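Local coordinates for protein putative Ribokinase II (Escherichia coli O6, PDB 3IQ0) that probably phosphorylates a ribose-like sugar at the expense of ATP, as a ribokinase-like member of the pfkB family of carbohydrate kinases, at residues Lys5-Gly10 / Gly55-Val60; Val14-Ser19 / Ser93-Tyr98; Ala39-Ile44 / Gly295-Thr300; Thr48-Pro53 / Ser301-Ile306. All coordinates share one frame; numbering follows the deposited sequence.

Contact 1. Residues Lys5-Gly10 / Gly55-Val60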
# COMPACT_ATOMS: atom_id res chain seq x y z
N LYS B 5 8.08 -32.72 1.03
CA LYS B 5 8.16 -31.30 0.72
C LYS B 5 8.52 -30.36 1.86
O LYS B 5 8.12 -30.57 3.01
CB LYS B 5 6.84 -30.82 0.11
CG LYS B 5 6.51 -31.36 -1.26
CD LYS B 5 5.49 -30.47 -1.95
CE LYS B 5 5.09 -31.00 -3.31
NZ LYS B 5 4.30 -32.26 -3.21
N VAL B 6 9.26 -29.31 1.53
CA VAL B 6 9.64 -28.31 2.51
C VAL B 6 8.61 -27.19 2.35
O VAL B 6 8.35 -26.73 1.24
CB VAL B 6 11.04 -27.73 2.24
CG1 VAL B 6 11.30 -26.55 3.16
CG2 VAL B 6 12.10 -28.80 2.48
N PHE B 7 8.00 -26.76 3.45
CA PHE B 7 7.00 -25.71 3.38
C PHE B 7 7.36 -24.54 4.28
O PHE B 7 8.14 -24.69 5.23
CB PHE B 7 5.63 -26.24 3.83
CG PHE B 7 4.74 -26.65 2.70
CD1 PHE B 7 3.82 -25.75 2.17
CD2 PHE B 7 4.80 -27.94 2.17
CE1 PHE B 7 2.97 -26.13 1.13
CE2 PHE B 7 3.96 -28.32 1.14
CZ PHE B 7 3.05 -27.42 0.61
N THR B 8 6.82 -23.37 3.95
CA THR B 8 7.01 -22.20 4.78
C THR B 8 5.67 -21.49 4.77
O THR B 8 4.75 -21.88 4.06
CB THR B 8 8.11 -21.25 4.28
OG1 THR B 8 8.39 -20.29 5.31
CG2 THR B 8 7.68 -20.51 3.03
N ILE B 9 5.57 -20.43 5.56
CA ILE B 9 4.32 -19.69 5.66
C ILE B 9 4.65 -18.25 5.97
O ILE B 9 5.69 -17.95 6.55
CB ILE B 9 3.48 -20.30 6.80
CG1 ILE B 9 2.10 -19.64 6.88
CG2 ILE B 9 4.22 -20.15 8.12
CD1 ILE B 9 1.14 -20.41 7.78
N GLY B 10 3.78 -17.33 5.57
CA GLY B 10 4.07 -15.94 5.88
C GLY B 10 3.67 -14.91 4.86
O GLY B 10 2.77 -15.11 4.04
N GLY B 55 6.74 -25.78 -1.01
CA GLY B 55 5.50 -25.06 -1.20
C GLY B 55 5.41 -23.91 -0.21
O GLY B 55 6.23 -23.82 0.71
N ILE B 56 4.44 -23.03 -0.38
CA ILE B 56 4.29 -21.91 0.54
C ILE B 56 2.83 -21.57 0.78
O ILE B 56 2.01 -21.63 -0.13
CB ILE B 56 5.06 -20.65 0.02
CG1 ILE B 56 4.97 -19.52 1.05
CG2 ILE B 56 4.51 -20.22 -1.33
CD1 ILE B 56 5.86 -18.33 0.74
N ILE B 57 2.51 -21.24 2.03
CA ILE B 57 1.15 -20.87 2.40
C ILE B 57 1.18 -19.37 2.66
O ILE B 57 1.85 -18.92 3.58
CB ILE B 57 0.70 -21.59 3.70
CG1 ILE B 57 0.65 -23.10 3.47
CG2 ILE B 57 -0.66 -21.09 4.13
CD1 ILE B 57 0.36 -23.90 4.72
N SER B 58 0.45 -18.61 1.85
CA SER B 58 0.43 -17.16 2.00
C SER B 58 -0.85 -16.57 1.40
O SER B 58 -1.71 -17.30 0.92
CB SER B 58 1.66 -16.56 1.32
OG SER B 58 1.78 -15.17 1.58
N CYS B 59 -0.96 -15.24 1.45
CA CYS B 59 -2.11 -14.53 0.91
C CYS B 59 -1.69 -13.31 0.11
O CYS B 59 -0.84 -12.55 0.56
CB CYS B 59 -3.02 -14.04 2.05
SG CYS B 59 -4.10 -15.27 2.78
N VAL B 60 -2.26 -13.13 -1.07
CA VAL B 60 -1.97 -11.96 -1.89
C VAL B 60 -3.31 -11.42 -2.37
O VAL B 60 -4.33 -12.11 -2.27
CB VAL B 60 -1.10 -12.28 -3.13
CG1 VAL B 60 0.24 -12.86 -2.71
CG2 VAL B 60 -1.84 -13.23 -4.05
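The hydroxyl of Ser58 donates to the carbonyl of Gly10, OG to O 2.7 Å, tying Gly10, just past Ile9, to the neighbouring strand. Its OG stands anti to the backbone N (chi1 -173°), and a small polar residue suits a place where a main-chain oxygen lies close by. Next come the main-chain bonds: Gly55 N to Val6 O at 2.9 Å, Ile57 N to Thr8 O at 3.1 Å, Gly10 N to Ile57 O, and a weak one from Thr8 N to Gly55 O. Strands 5-9 and 54-61 are thus parallel neighbours in the large central sheet of the ribokinase fold. They are joined by a beta-alpha-beta crossover, interrupted by the lid strands 13-18 and 29-37, whose helix, 39-49, lays Pro40 and Ile44 against Thr8. On that face the Thr8 and Ile56 side chains lie side by side, with CG2 to CG1 at a tight 3.5 Å, while Thr8 OG1 is hydrogen-bonded to His135 O on the next strand, 131-137. The other face carries Phe7, Ile9 and Ile57. With no side chain, Gly55 lets the Phe7 ring settle directly over its CA in a CH-pi contact, 3.8 Å from CA to the ring centroid. Beyond the ring, Ile9 CG1 reaches Ile57 CB at 4.0 Å, branched residues well matched to an extended, buried strand.

Contact 2. Residues Val14-Ser19 / Ser93-Tyr98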
# COMPACT_ATOMS: atom_id res chain seq x y z
N VAL B 14 5.57 -7.13 -2.66
CA VAL B 14 6.41 -6.65 -3.74
C VAL B 14 7.22 -5.48 -3.20
O VAL B 14 6.78 -4.78 -2.28
CB VAL B 14 5.60 -6.16 -4.98
CG1 VAL B 14 4.86 -7.33 -5.61
CG2 VAL B 14 4.63 -5.06 -4.58
N GLU B 15 8.42 -5.30 -3.73
CA GLU B 15 9.27 -4.21 -3.29
C GLU B 15 9.45 -3.25 -4.45
O GLU B 15 9.62 -3.67 -5.59
CB GLU B 15 10.63 -4.76 -2.85
CG GLU B 15 11.53 -3.73 -2.17
CD GLU B 15 12.77 -4.35 -1.56
OE1 GLU B 15 13.87 -4.18 -2.13
OE2 GLU B 15 12.65 -5.01 -0.51
N ILE B 16 9.39 -1.95 -4.15
CA ILE B 16 9.58 -0.89 -5.14
C ILE B 16 10.79 -0.13 -4.63
O ILE B 16 10.73 0.49 -3.57
CB ILE B 16 8.36 0.06 -5.23
CG1 ILE B 16 7.15 -0.67 -5.82
CG2 ILE B 16 8.70 1.25 -6.10
CD1 ILE B 16 6.53 -1.68 -4.90
N MSE B 17 11.89 -0.18 -5.37
CA MSE B 17 13.14 0.45 -4.94
C MSE B 17 13.46 1.82 -5.53
O MSE B 17 13.22 2.07 -6.71
CB MSE B 17 14.32 -0.48 -5.25
CG MSE B 17 14.33 -1.79 -4.47
SE MSE B 17 15.63 -3.06 -5.16
CE MSE B 17 14.39 -4.34 -5.86
N ALA B 18 14.04 2.68 -4.71
CA ALA B 18 14.43 4.00 -5.17
C ALA B 18 15.54 3.77 -6.20
O ALA B 18 16.41 2.93 -6.01
CB ALA B 18 14.96 4.82 -4.01
N SER B 19 15.49 4.52 -7.30
CA SER B 19 16.49 4.38 -8.35
C SER B 19 17.84 4.97 -7.97
O SER B 19 18.87 4.57 -8.52
CB SER B 19 16.00 5.05 -9.63
OG SER B 19 15.96 6.45 -9.46
N SER B 93 3.25 -4.50 0.17
CA SER B 93 4.29 -3.82 -0.58
C SER B 93 5.30 -3.17 0.35
O SER B 93 5.05 -3.02 1.55
CB SER B 93 3.69 -2.74 -1.47
OG SER B 93 3.22 -1.66 -0.69
N ALA B 94 6.43 -2.78 -0.22
CA ALA B 94 7.48 -2.12 0.54
C ALA B 94 8.28 -1.20 -0.37
O ALA B 94 8.81 -1.65 -1.39
CB ALA B 94 8.39 -3.15 1.18
N PHE B 95 8.35 0.08 -0.02
CA PHE B 95 9.12 1.07 -0.76
C PHE B 95 10.41 1.21 0.04
O PHE B 95 10.37 1.33 1.26
CB PHE B 95 8.40 2.42 -0.79
CG PHE B 95 7.19 2.46 -1.68
CD1 PHE B 95 7.31 2.87 -3.01
CD2 PHE B 95 5.94 2.11 -1.19
CE1 PHE B 95 6.19 2.94 -3.83
CE2 PHE B 95 4.81 2.17 -2.01
CZ PHE B 95 4.94 2.58 -3.33
N VAL B 96 11.55 1.20 -0.64
CA VAL B 96 12.83 1.31 0.06
C VAL B 96 13.76 2.31 -0.62
O VAL B 96 13.69 2.52 -1.83
CB VAL B 96 13.52 -0.09 0.13
CG1 VAL B 96 13.74 -0.63 -1.27
CG2 VAL B 96 14.83 0.00 0.87
N THR B 97 14.63 2.94 0.16
CA THR B 97 15.58 3.89 -0.41
C THR B 97 16.92 3.89 0.32
O THR B 97 16.97 3.77 1.54
CB THR B 97 15.01 5.31 -0.44
OG1 THR B 97 15.96 6.19 -1.06
CG2 THR B 97 14.70 5.80 0.96
N TYR B 98 18.00 4.04 -0.44
CA TYR B 98 19.35 4.05 0.12
C TYR B 98 19.85 5.47 0.32
O TYR B 98 19.38 6.19 1.20
CB TYR B 98 20.29 3.31 -0.83
CG TYR B 98 19.78 1.94 -1.21
CD1 TYR B 98 19.78 0.89 -0.29
CD2 TYR B 98 19.29 1.69 -2.50
CE1 TYR B 98 19.29 -0.37 -0.64
CE2 TYR B 98 18.81 0.44 -2.85
CZ TYR B 98 18.81 -0.59 -1.92
OH TYR B 98 18.34 -1.84 -2.26
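Four main-chain hydrogen bonds join Val14-Ala18 to Ser93-Val96 as parallel strands. Val14 O receives Ala94 N, Ile16 N gives to Ala94 O at 2.8 Å, Ile16 O receives Val96 N, and Ala18 N gives to Val96 O at 2.9 Å. Ile16, Ala94 and Val96 therefore each use both N and O across the pair. The CA-H groups of Ser93, Glu15 and Phe95 add close contacts to carbonyl oxygens.

Side-chain packing divides between the two faces. On one, Ile16 lies beside Phe95, its CB 3.7 Å from Phe95 CD1, and Val14 CG2 touches Ser93 CB. On the other, Val96 CG1 stands between the backbone N and the carbonyl carbon (chi1 59°) and presses on Met17 CG at 3.5 Å, a tight contact; Met17 is present as selenomethionine. The extended Glu15 chain crosses the same valine, with OE1 3.7 Å from Val96 CG1. Farther on, Met17 SE comes within 4.2 Å of Tyr98 OH. Ala18 CB meets Thr97 OG1 at 3.4 Å; that hydroxyl is hydrogen-bonded to Gln23 O, and a methyl is all that Ala18 brings to this close approach.

The faces differ in chemistry, which is consistent with a lid that both dimerises and faces the active-site side, as in ribokinases. Ile16 and Phe95 offer an apolar surface that packs on Phe95 and Ile16 of the second subunit, and Phe95 also meets Phe65 of the second subunit edge-to-face, consistent with the family's beta-clasp dimer. Glu15 and Met17 turn instead to Pro296, on the loop 295-300.

Contact 3. Residues Ala39-Ile44 / Gly295-Thr300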
# COMPACT_ATOMS: atom_id res chain seq x y z
N ALA B 39 10.26 -12.28 3.26
CA ALA B 39 11.16 -13.26 3.84
C ALA B 39 10.80 -14.71 3.51
O ALA B 39 11.63 -15.45 2.98
CB ALA B 39 11.23 -13.07 5.37
N PRO B 40 9.56 -15.14 3.82
CA PRO B 40 9.19 -16.53 3.51
C PRO B 40 9.32 -16.86 2.02
O PRO B 40 9.76 -17.96 1.66
CB PRO B 40 7.75 -16.62 3.99
CG PRO B 40 7.69 -15.60 5.10
CD PRO B 40 8.47 -14.45 4.52
N ALA B 41 8.94 -15.91 1.17
CA ALA B 41 9.00 -16.12 -0.28
C ALA B 41 10.44 -16.25 -0.77
O ALA B 41 10.74 -17.09 -1.62
CB ALA B 41 8.30 -14.97 -1.01
N ILE B 42 11.33 -15.41 -0.26
CA ILE B 42 12.73 -15.48 -0.66
C ILE B 42 13.34 -16.78 -0.15
O ILE B 42 14.11 -17.44 -0.87
CB ILE B 42 13.52 -14.27 -0.13
CG1 ILE B 42 12.85 -12.97 -0.60
CG2 ILE B 42 14.96 -14.33 -0.62
CD1 ILE B 42 13.39 -11.73 0.05
N PHE B 43 13.01 -17.16 1.07
CA PHE B 43 13.51 -18.40 1.65
C PHE B 43 13.12 -19.57 0.75
O PHE B 43 13.97 -20.35 0.32
CB PHE B 43 12.88 -18.64 3.04
CG PHE B 43 13.15 -20.02 3.61
CD1 PHE B 43 14.31 -20.28 4.33
CD2 PHE B 43 12.23 -21.05 3.44
CE1 PHE B 43 14.56 -21.55 4.87
CE2 PHE B 43 12.46 -22.33 3.96
CZ PHE B 43 13.63 -22.57 4.68
N ILE B 44 11.83 -19.67 0.47
CA ILE B 44 11.32 -20.76 -0.35
C ILE B 44 11.82 -20.73 -1.79
O ILE B 44 11.96 -21.77 -2.42
CB ILE B 44 9.76 -20.78 -0.34
CG1 ILE B 44 9.28 -22.22 -0.40
CG2 ILE B 44 9.20 -19.98 -1.50
CD1 ILE B 44 9.67 -23.03 0.81
N GLY B 295 17.99 -6.33 -5.16
CA GLY B 295 16.66 -6.91 -5.25
C GLY B 295 16.60 -8.02 -4.23
O GLY B 295 17.45 -8.91 -4.24
N PRO B 296 15.58 -8.02 -3.37
CA PRO B 296 15.36 -9.01 -2.31
C PRO B 296 15.50 -10.47 -2.71
O PRO B 296 16.15 -11.26 -2.00
CB PRO B 296 13.94 -8.70 -1.82
CG PRO B 296 13.77 -7.25 -2.14
CD PRO B 296 14.39 -7.16 -3.51
N MSE B 297 14.91 -10.84 -3.83
CA MSE B 297 14.93 -12.23 -4.29
C MSE B 297 15.77 -12.44 -5.54
O MSE B 297 15.74 -13.52 -6.14
CB MSE B 297 13.49 -12.68 -4.55
CG MSE B 297 13.30 -14.18 -4.61
SE MSE B 297 11.50 -14.62 -5.11
CE MSE B 297 10.57 -13.68 -3.70
N GLU B 298 16.52 -11.43 -5.94
CA GLU B 298 17.31 -11.52 -7.16
C GLU B 298 18.70 -12.13 -6.99
O GLU B 298 19.42 -12.31 -7.96
CB GLU B 298 17.42 -10.14 -7.79
CG GLU B 298 16.07 -9.44 -7.92
CD GLU B 298 15.05 -10.26 -8.68
OE1 GLU B 298 15.33 -10.63 -9.84
OE2 GLU B 298 13.97 -10.54 -8.12
N GLY B 299 19.06 -12.44 -5.75
CA GLY B 299 20.38 -12.99 -5.51
C GLY B 299 20.43 -14.47 -5.18
O GLY B 299 21.49 -14.96 -4.79
N THR B 300 19.32 -15.19 -5.33
CA THR B 300 19.32 -16.62 -5.03
C THR B 300 20.25 -17.35 -6.00
O THR B 300 20.48 -16.87 -7.12
CB THR B 300 17.91 -17.22 -5.11
OG1 THR B 300 17.41 -17.12 -6.45
CG2 THR B 300 16.97 -16.49 -4.15
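Ile42 sets CD1 and CG2 against the carbonyl oxygen of Pro296, at 3.5 Å and 3.6 Å. Pro296 and Met297 are the middle residues of a type I beta turn closed by a hydrogen bond from Glu298 N to Gly295 O at 3.2 Å. Proline suits the first of these two places, and Gly295 has a positive phi (115°) that glycine readily accepts. No hydrogen bond joins Ala39-Ile44 to Gly295-Thr300, and the contact is one of shape. Ile42 carries most of it. Its CG1 is anti to the carbonyl carbon (chi1 -56°), and the chain beyond runs out to CD1, which meets Pro296 CB at 3.6 Å. A branched isoleucine can thus apply CG2 and CD1 to the same peptide oxygen while touching the proline ring.

Met297, a selenomethionine here, comes in beside it. Its chain is stretched as far as SE and then bends at chi3 (-57°), which turns the methyl CE toward the helix. There CE rests 3.7 Å from Ala41 CB and 3.9 Å from Ile42 CG1; the long flexible side chain brings CE against Ala41, whose single methyl lets it come close to the helix. Thr300 CG2 only grazes Ile42 O.

The turn lies in the loop between helices 276-290 and 303-312, and it packs on the start of helix 39-49. Ser37 and Pro36 of strand 29-37 border it, Glu298 reaches Arg72 of helix 64-75 in a salt bridge, and Ile42 also touches Asp260 of helix 258-271, part of the Gly-Ala-Gly-Asp sequence characteristic of the pfkB family.

Contact 4. Residues Thr48-Pro53 / Ser301-Ile306; sequences TRLGVP and SRLMEI
The guanidinium of Arg49 meets the aliphatic part of Arg302 obliquely, its NH2 3.4 Å from Arg302 CG. The two side chains cross at about a right angle and their guanidinium planes stand 45° apart; NH2 rests on the CH2 groups of Arg302, with the like charges apart (Arg49 NH2 to Arg302 NE 5.0 Å). Glu305 OE1 lies 4.5 Å from Arg49 NH1 and well out of the guanidinium plane, an attraction of charges without a direct bond. A water makes the link instead, accepting from Arg49 NH2 at 3.0 Å and donating to Glu305 OE2.

Glu305 OE1 in turn accepts Arg302 N at 2.8 Å, meeting it from above the carboxylate plane. With Arg302 at the N-cap, this is one half of a capping box, and a glutamate here would also suit the positive end of the helix dipole. A second water ties the two backbones, donating to Arg49 O and accepting Leu303 N at 2.7 Å.

Alongside these polar links, Leu50 CD2 presses tightly on Leu303 CA at 3.5 Å and also touches Leu303 CB and Ile306 CD1. Gly51 closes helix 39-49 in a Schellman motif; its positive phi suits glycine.

The contact thus brings the C-terminal end of helix 39-49 against the first turn of helix 303-312. Ala265 and Ala268 of helix 258-271 lie against Leu50, while Tyr282 and Ala285 of helix 276-290 receive Ile306.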
# COMPACT_ATOMS: atom_id res chain seq x y z
N THR B 48 13.66 -23.94 -3.67
CA THR B 48 13.33 -24.53 -4.96
C THR B 48 14.44 -24.38 -5.99
O THR B 48 14.55 -25.20 -6.90
CB THR B 48 12.04 -23.94 -5.57
OG1 THR B 48 11.63 -24.77 -6.66
CG2 THR B 48 12.27 -22.51 -6.10
N ARG B 49 15.25 -23.34 -5.87
CA ARG B 49 16.33 -23.15 -6.82
C ARG B 49 17.43 -24.18 -6.60
O ARG B 49 18.24 -24.42 -7.48
CB ARG B 49 16.88 -21.74 -6.74
CG ARG B 49 15.89 -20.69 -7.20
CD ARG B 49 16.61 -19.56 -7.89
NE ARG B 49 17.16 -19.99 -9.17
CZ ARG B 49 18.17 -19.39 -9.78
NH1 ARG B 49 18.74 -18.33 -9.23
NH2 ARG B 49 18.59 -19.82 -10.96
N LEU B 50 17.46 -24.78 -5.40
CA LEU B 50 18.45 -25.80 -5.10
C LEU B 50 17.90 -27.18 -5.50
O LEU B 50 18.56 -28.21 -5.33
CB LEU B 50 18.84 -25.75 -3.61
CG LEU B 50 19.68 -24.49 -3.30
CD1 LEU B 50 19.91 -24.34 -1.80
CD2 LEU B 50 21.02 -24.59 -4.04
N GLY B 51 16.68 -27.19 -6.06
CA GLY B 51 16.07 -28.43 -6.54
C GLY B 51 15.22 -29.22 -5.56
O GLY B 51 14.76 -30.32 -5.87
N VAL B 52 15.01 -28.66 -4.38
CA VAL B 52 14.24 -29.34 -3.35
C VAL B 52 12.76 -28.97 -3.46
O VAL B 52 12.40 -27.80 -3.39
CB VAL B 52 14.79 -28.98 -1.95
CG1 VAL B 52 13.85 -29.46 -0.86
CG2 VAL B 52 16.18 -29.59 -1.76
N PRO B 53 11.90 -29.97 -3.68
CA PRO B 53 10.45 -29.72 -3.79
C PRO B 53 9.95 -29.00 -2.56
O PRO B 53 10.28 -29.37 -1.43
CB PRO B 53 9.85 -31.13 -3.96
CG PRO B 53 10.94 -32.06 -3.51
CD PRO B 53 12.20 -31.39 -3.94
N SER B 301 20.78 -18.49 -5.57
CA SER B 301 21.72 -19.24 -6.40
C SER B 301 21.37 -20.72 -6.58
O SER B 301 20.70 -21.32 -5.74
CB SER B 301 23.12 -19.16 -5.79
OG SER B 301 23.55 -17.84 -5.58
N ARG B 302 21.86 -21.28 -7.68
CA ARG B 302 21.67 -22.70 -7.98
C ARG B 302 22.80 -23.41 -7.25
O ARG B 302 23.84 -22.80 -6.97
CB ARG B 302 21.77 -22.97 -9.48
CG ARG B 302 20.62 -22.41 -10.30
CD ARG B 302 20.61 -22.97 -11.71
NE ARG B 302 20.45 -24.43 -11.73
CZ ARG B 302 20.35 -25.16 -12.83
NH1 ARG B 302 20.39 -24.58 -14.03
NH2 ARG B 302 20.20 -26.47 -12.75
N LEU B 303 22.62 -24.69 -6.96
CA LEU B 303 23.62 -25.44 -6.22
C LEU B 303 25.04 -25.34 -6.77
O LEU B 303 25.96 -25.03 -6.03
CB LEU B 303 23.19 -26.91 -6.13
CG LEU B 303 24.08 -27.78 -5.25
CD1 LEU B 303 24.08 -27.23 -3.83
CD2 LEU B 303 23.59 -29.22 -5.27
N MSE B 304 25.23 -25.57 -8.07
CA MSE B 304 26.57 -25.48 -8.61
C MSE B 304 27.13 -24.07 -8.72
O MSE B 304 28.34 -23.88 -8.88
CB MSE B 304 26.66 -26.21 -9.95
CG MSE B 304 26.64 -27.73 -9.79
SE MSE B 304 27.81 -28.42 -8.36
CE MSE B 304 29.43 -28.60 -9.40
N GLU B 305 26.28 -23.05 -8.61
CA GLU B 305 26.80 -21.69 -8.65
C GLU B 305 27.51 -21.51 -7.32
O GLU B 305 28.57 -20.90 -7.26
CB GLU B 305 25.67 -20.66 -8.82
CG GLU B 305 24.89 -20.85 -10.11
CD GLU B 305 23.81 -19.79 -10.34
OE1 GLU B 305 23.09 -19.44 -9.38
OE2 GLU B 305 23.67 -19.34 -11.50
N ILE B 306 26.93 -22.06 -6.25
CA ILE B 306 27.54 -21.97 -4.93
C ILE B 306 28.85 -22.76 -4.94
O ILE B 306 29.89 -22.30 -4.47
CB ILE B 306 26.62 -22.58 -3.85
CG1 ILE B 306 25.26 -21.86 -3.84
CG2 ILE B 306 27.28 -22.48 -2.48
CD1 ILE B 306 24.24 -22.50 -2.89
O HOH W 1 20.59 -26.07 -7.96
O HOH W 2 21.25 -18.79 -11.83

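Along the chain the first segments of contacts 1 to 4 all come before any second segment, so every pair of contacts interlocks. Contact 1 lies in the central sheet and contact 2 in the small lid sheet, their centres about 23 Å apart although strands 5-9 and 13-18 are consecutive. Contacts 3 and 4, centres about 13 Å apart, use the two ends of helix 39-49, which leads into strand 54-61 of contact 1; their second segments, 295-300 and 301-306, follow directly on one another. Contacts 2 and 3, centres about 15 Å apart, touch through strand 13-18 and the loop 295-300. Helix and loop thus connect core, lid and the ATP-bound side, as expected of a ribokinase-like enzyme.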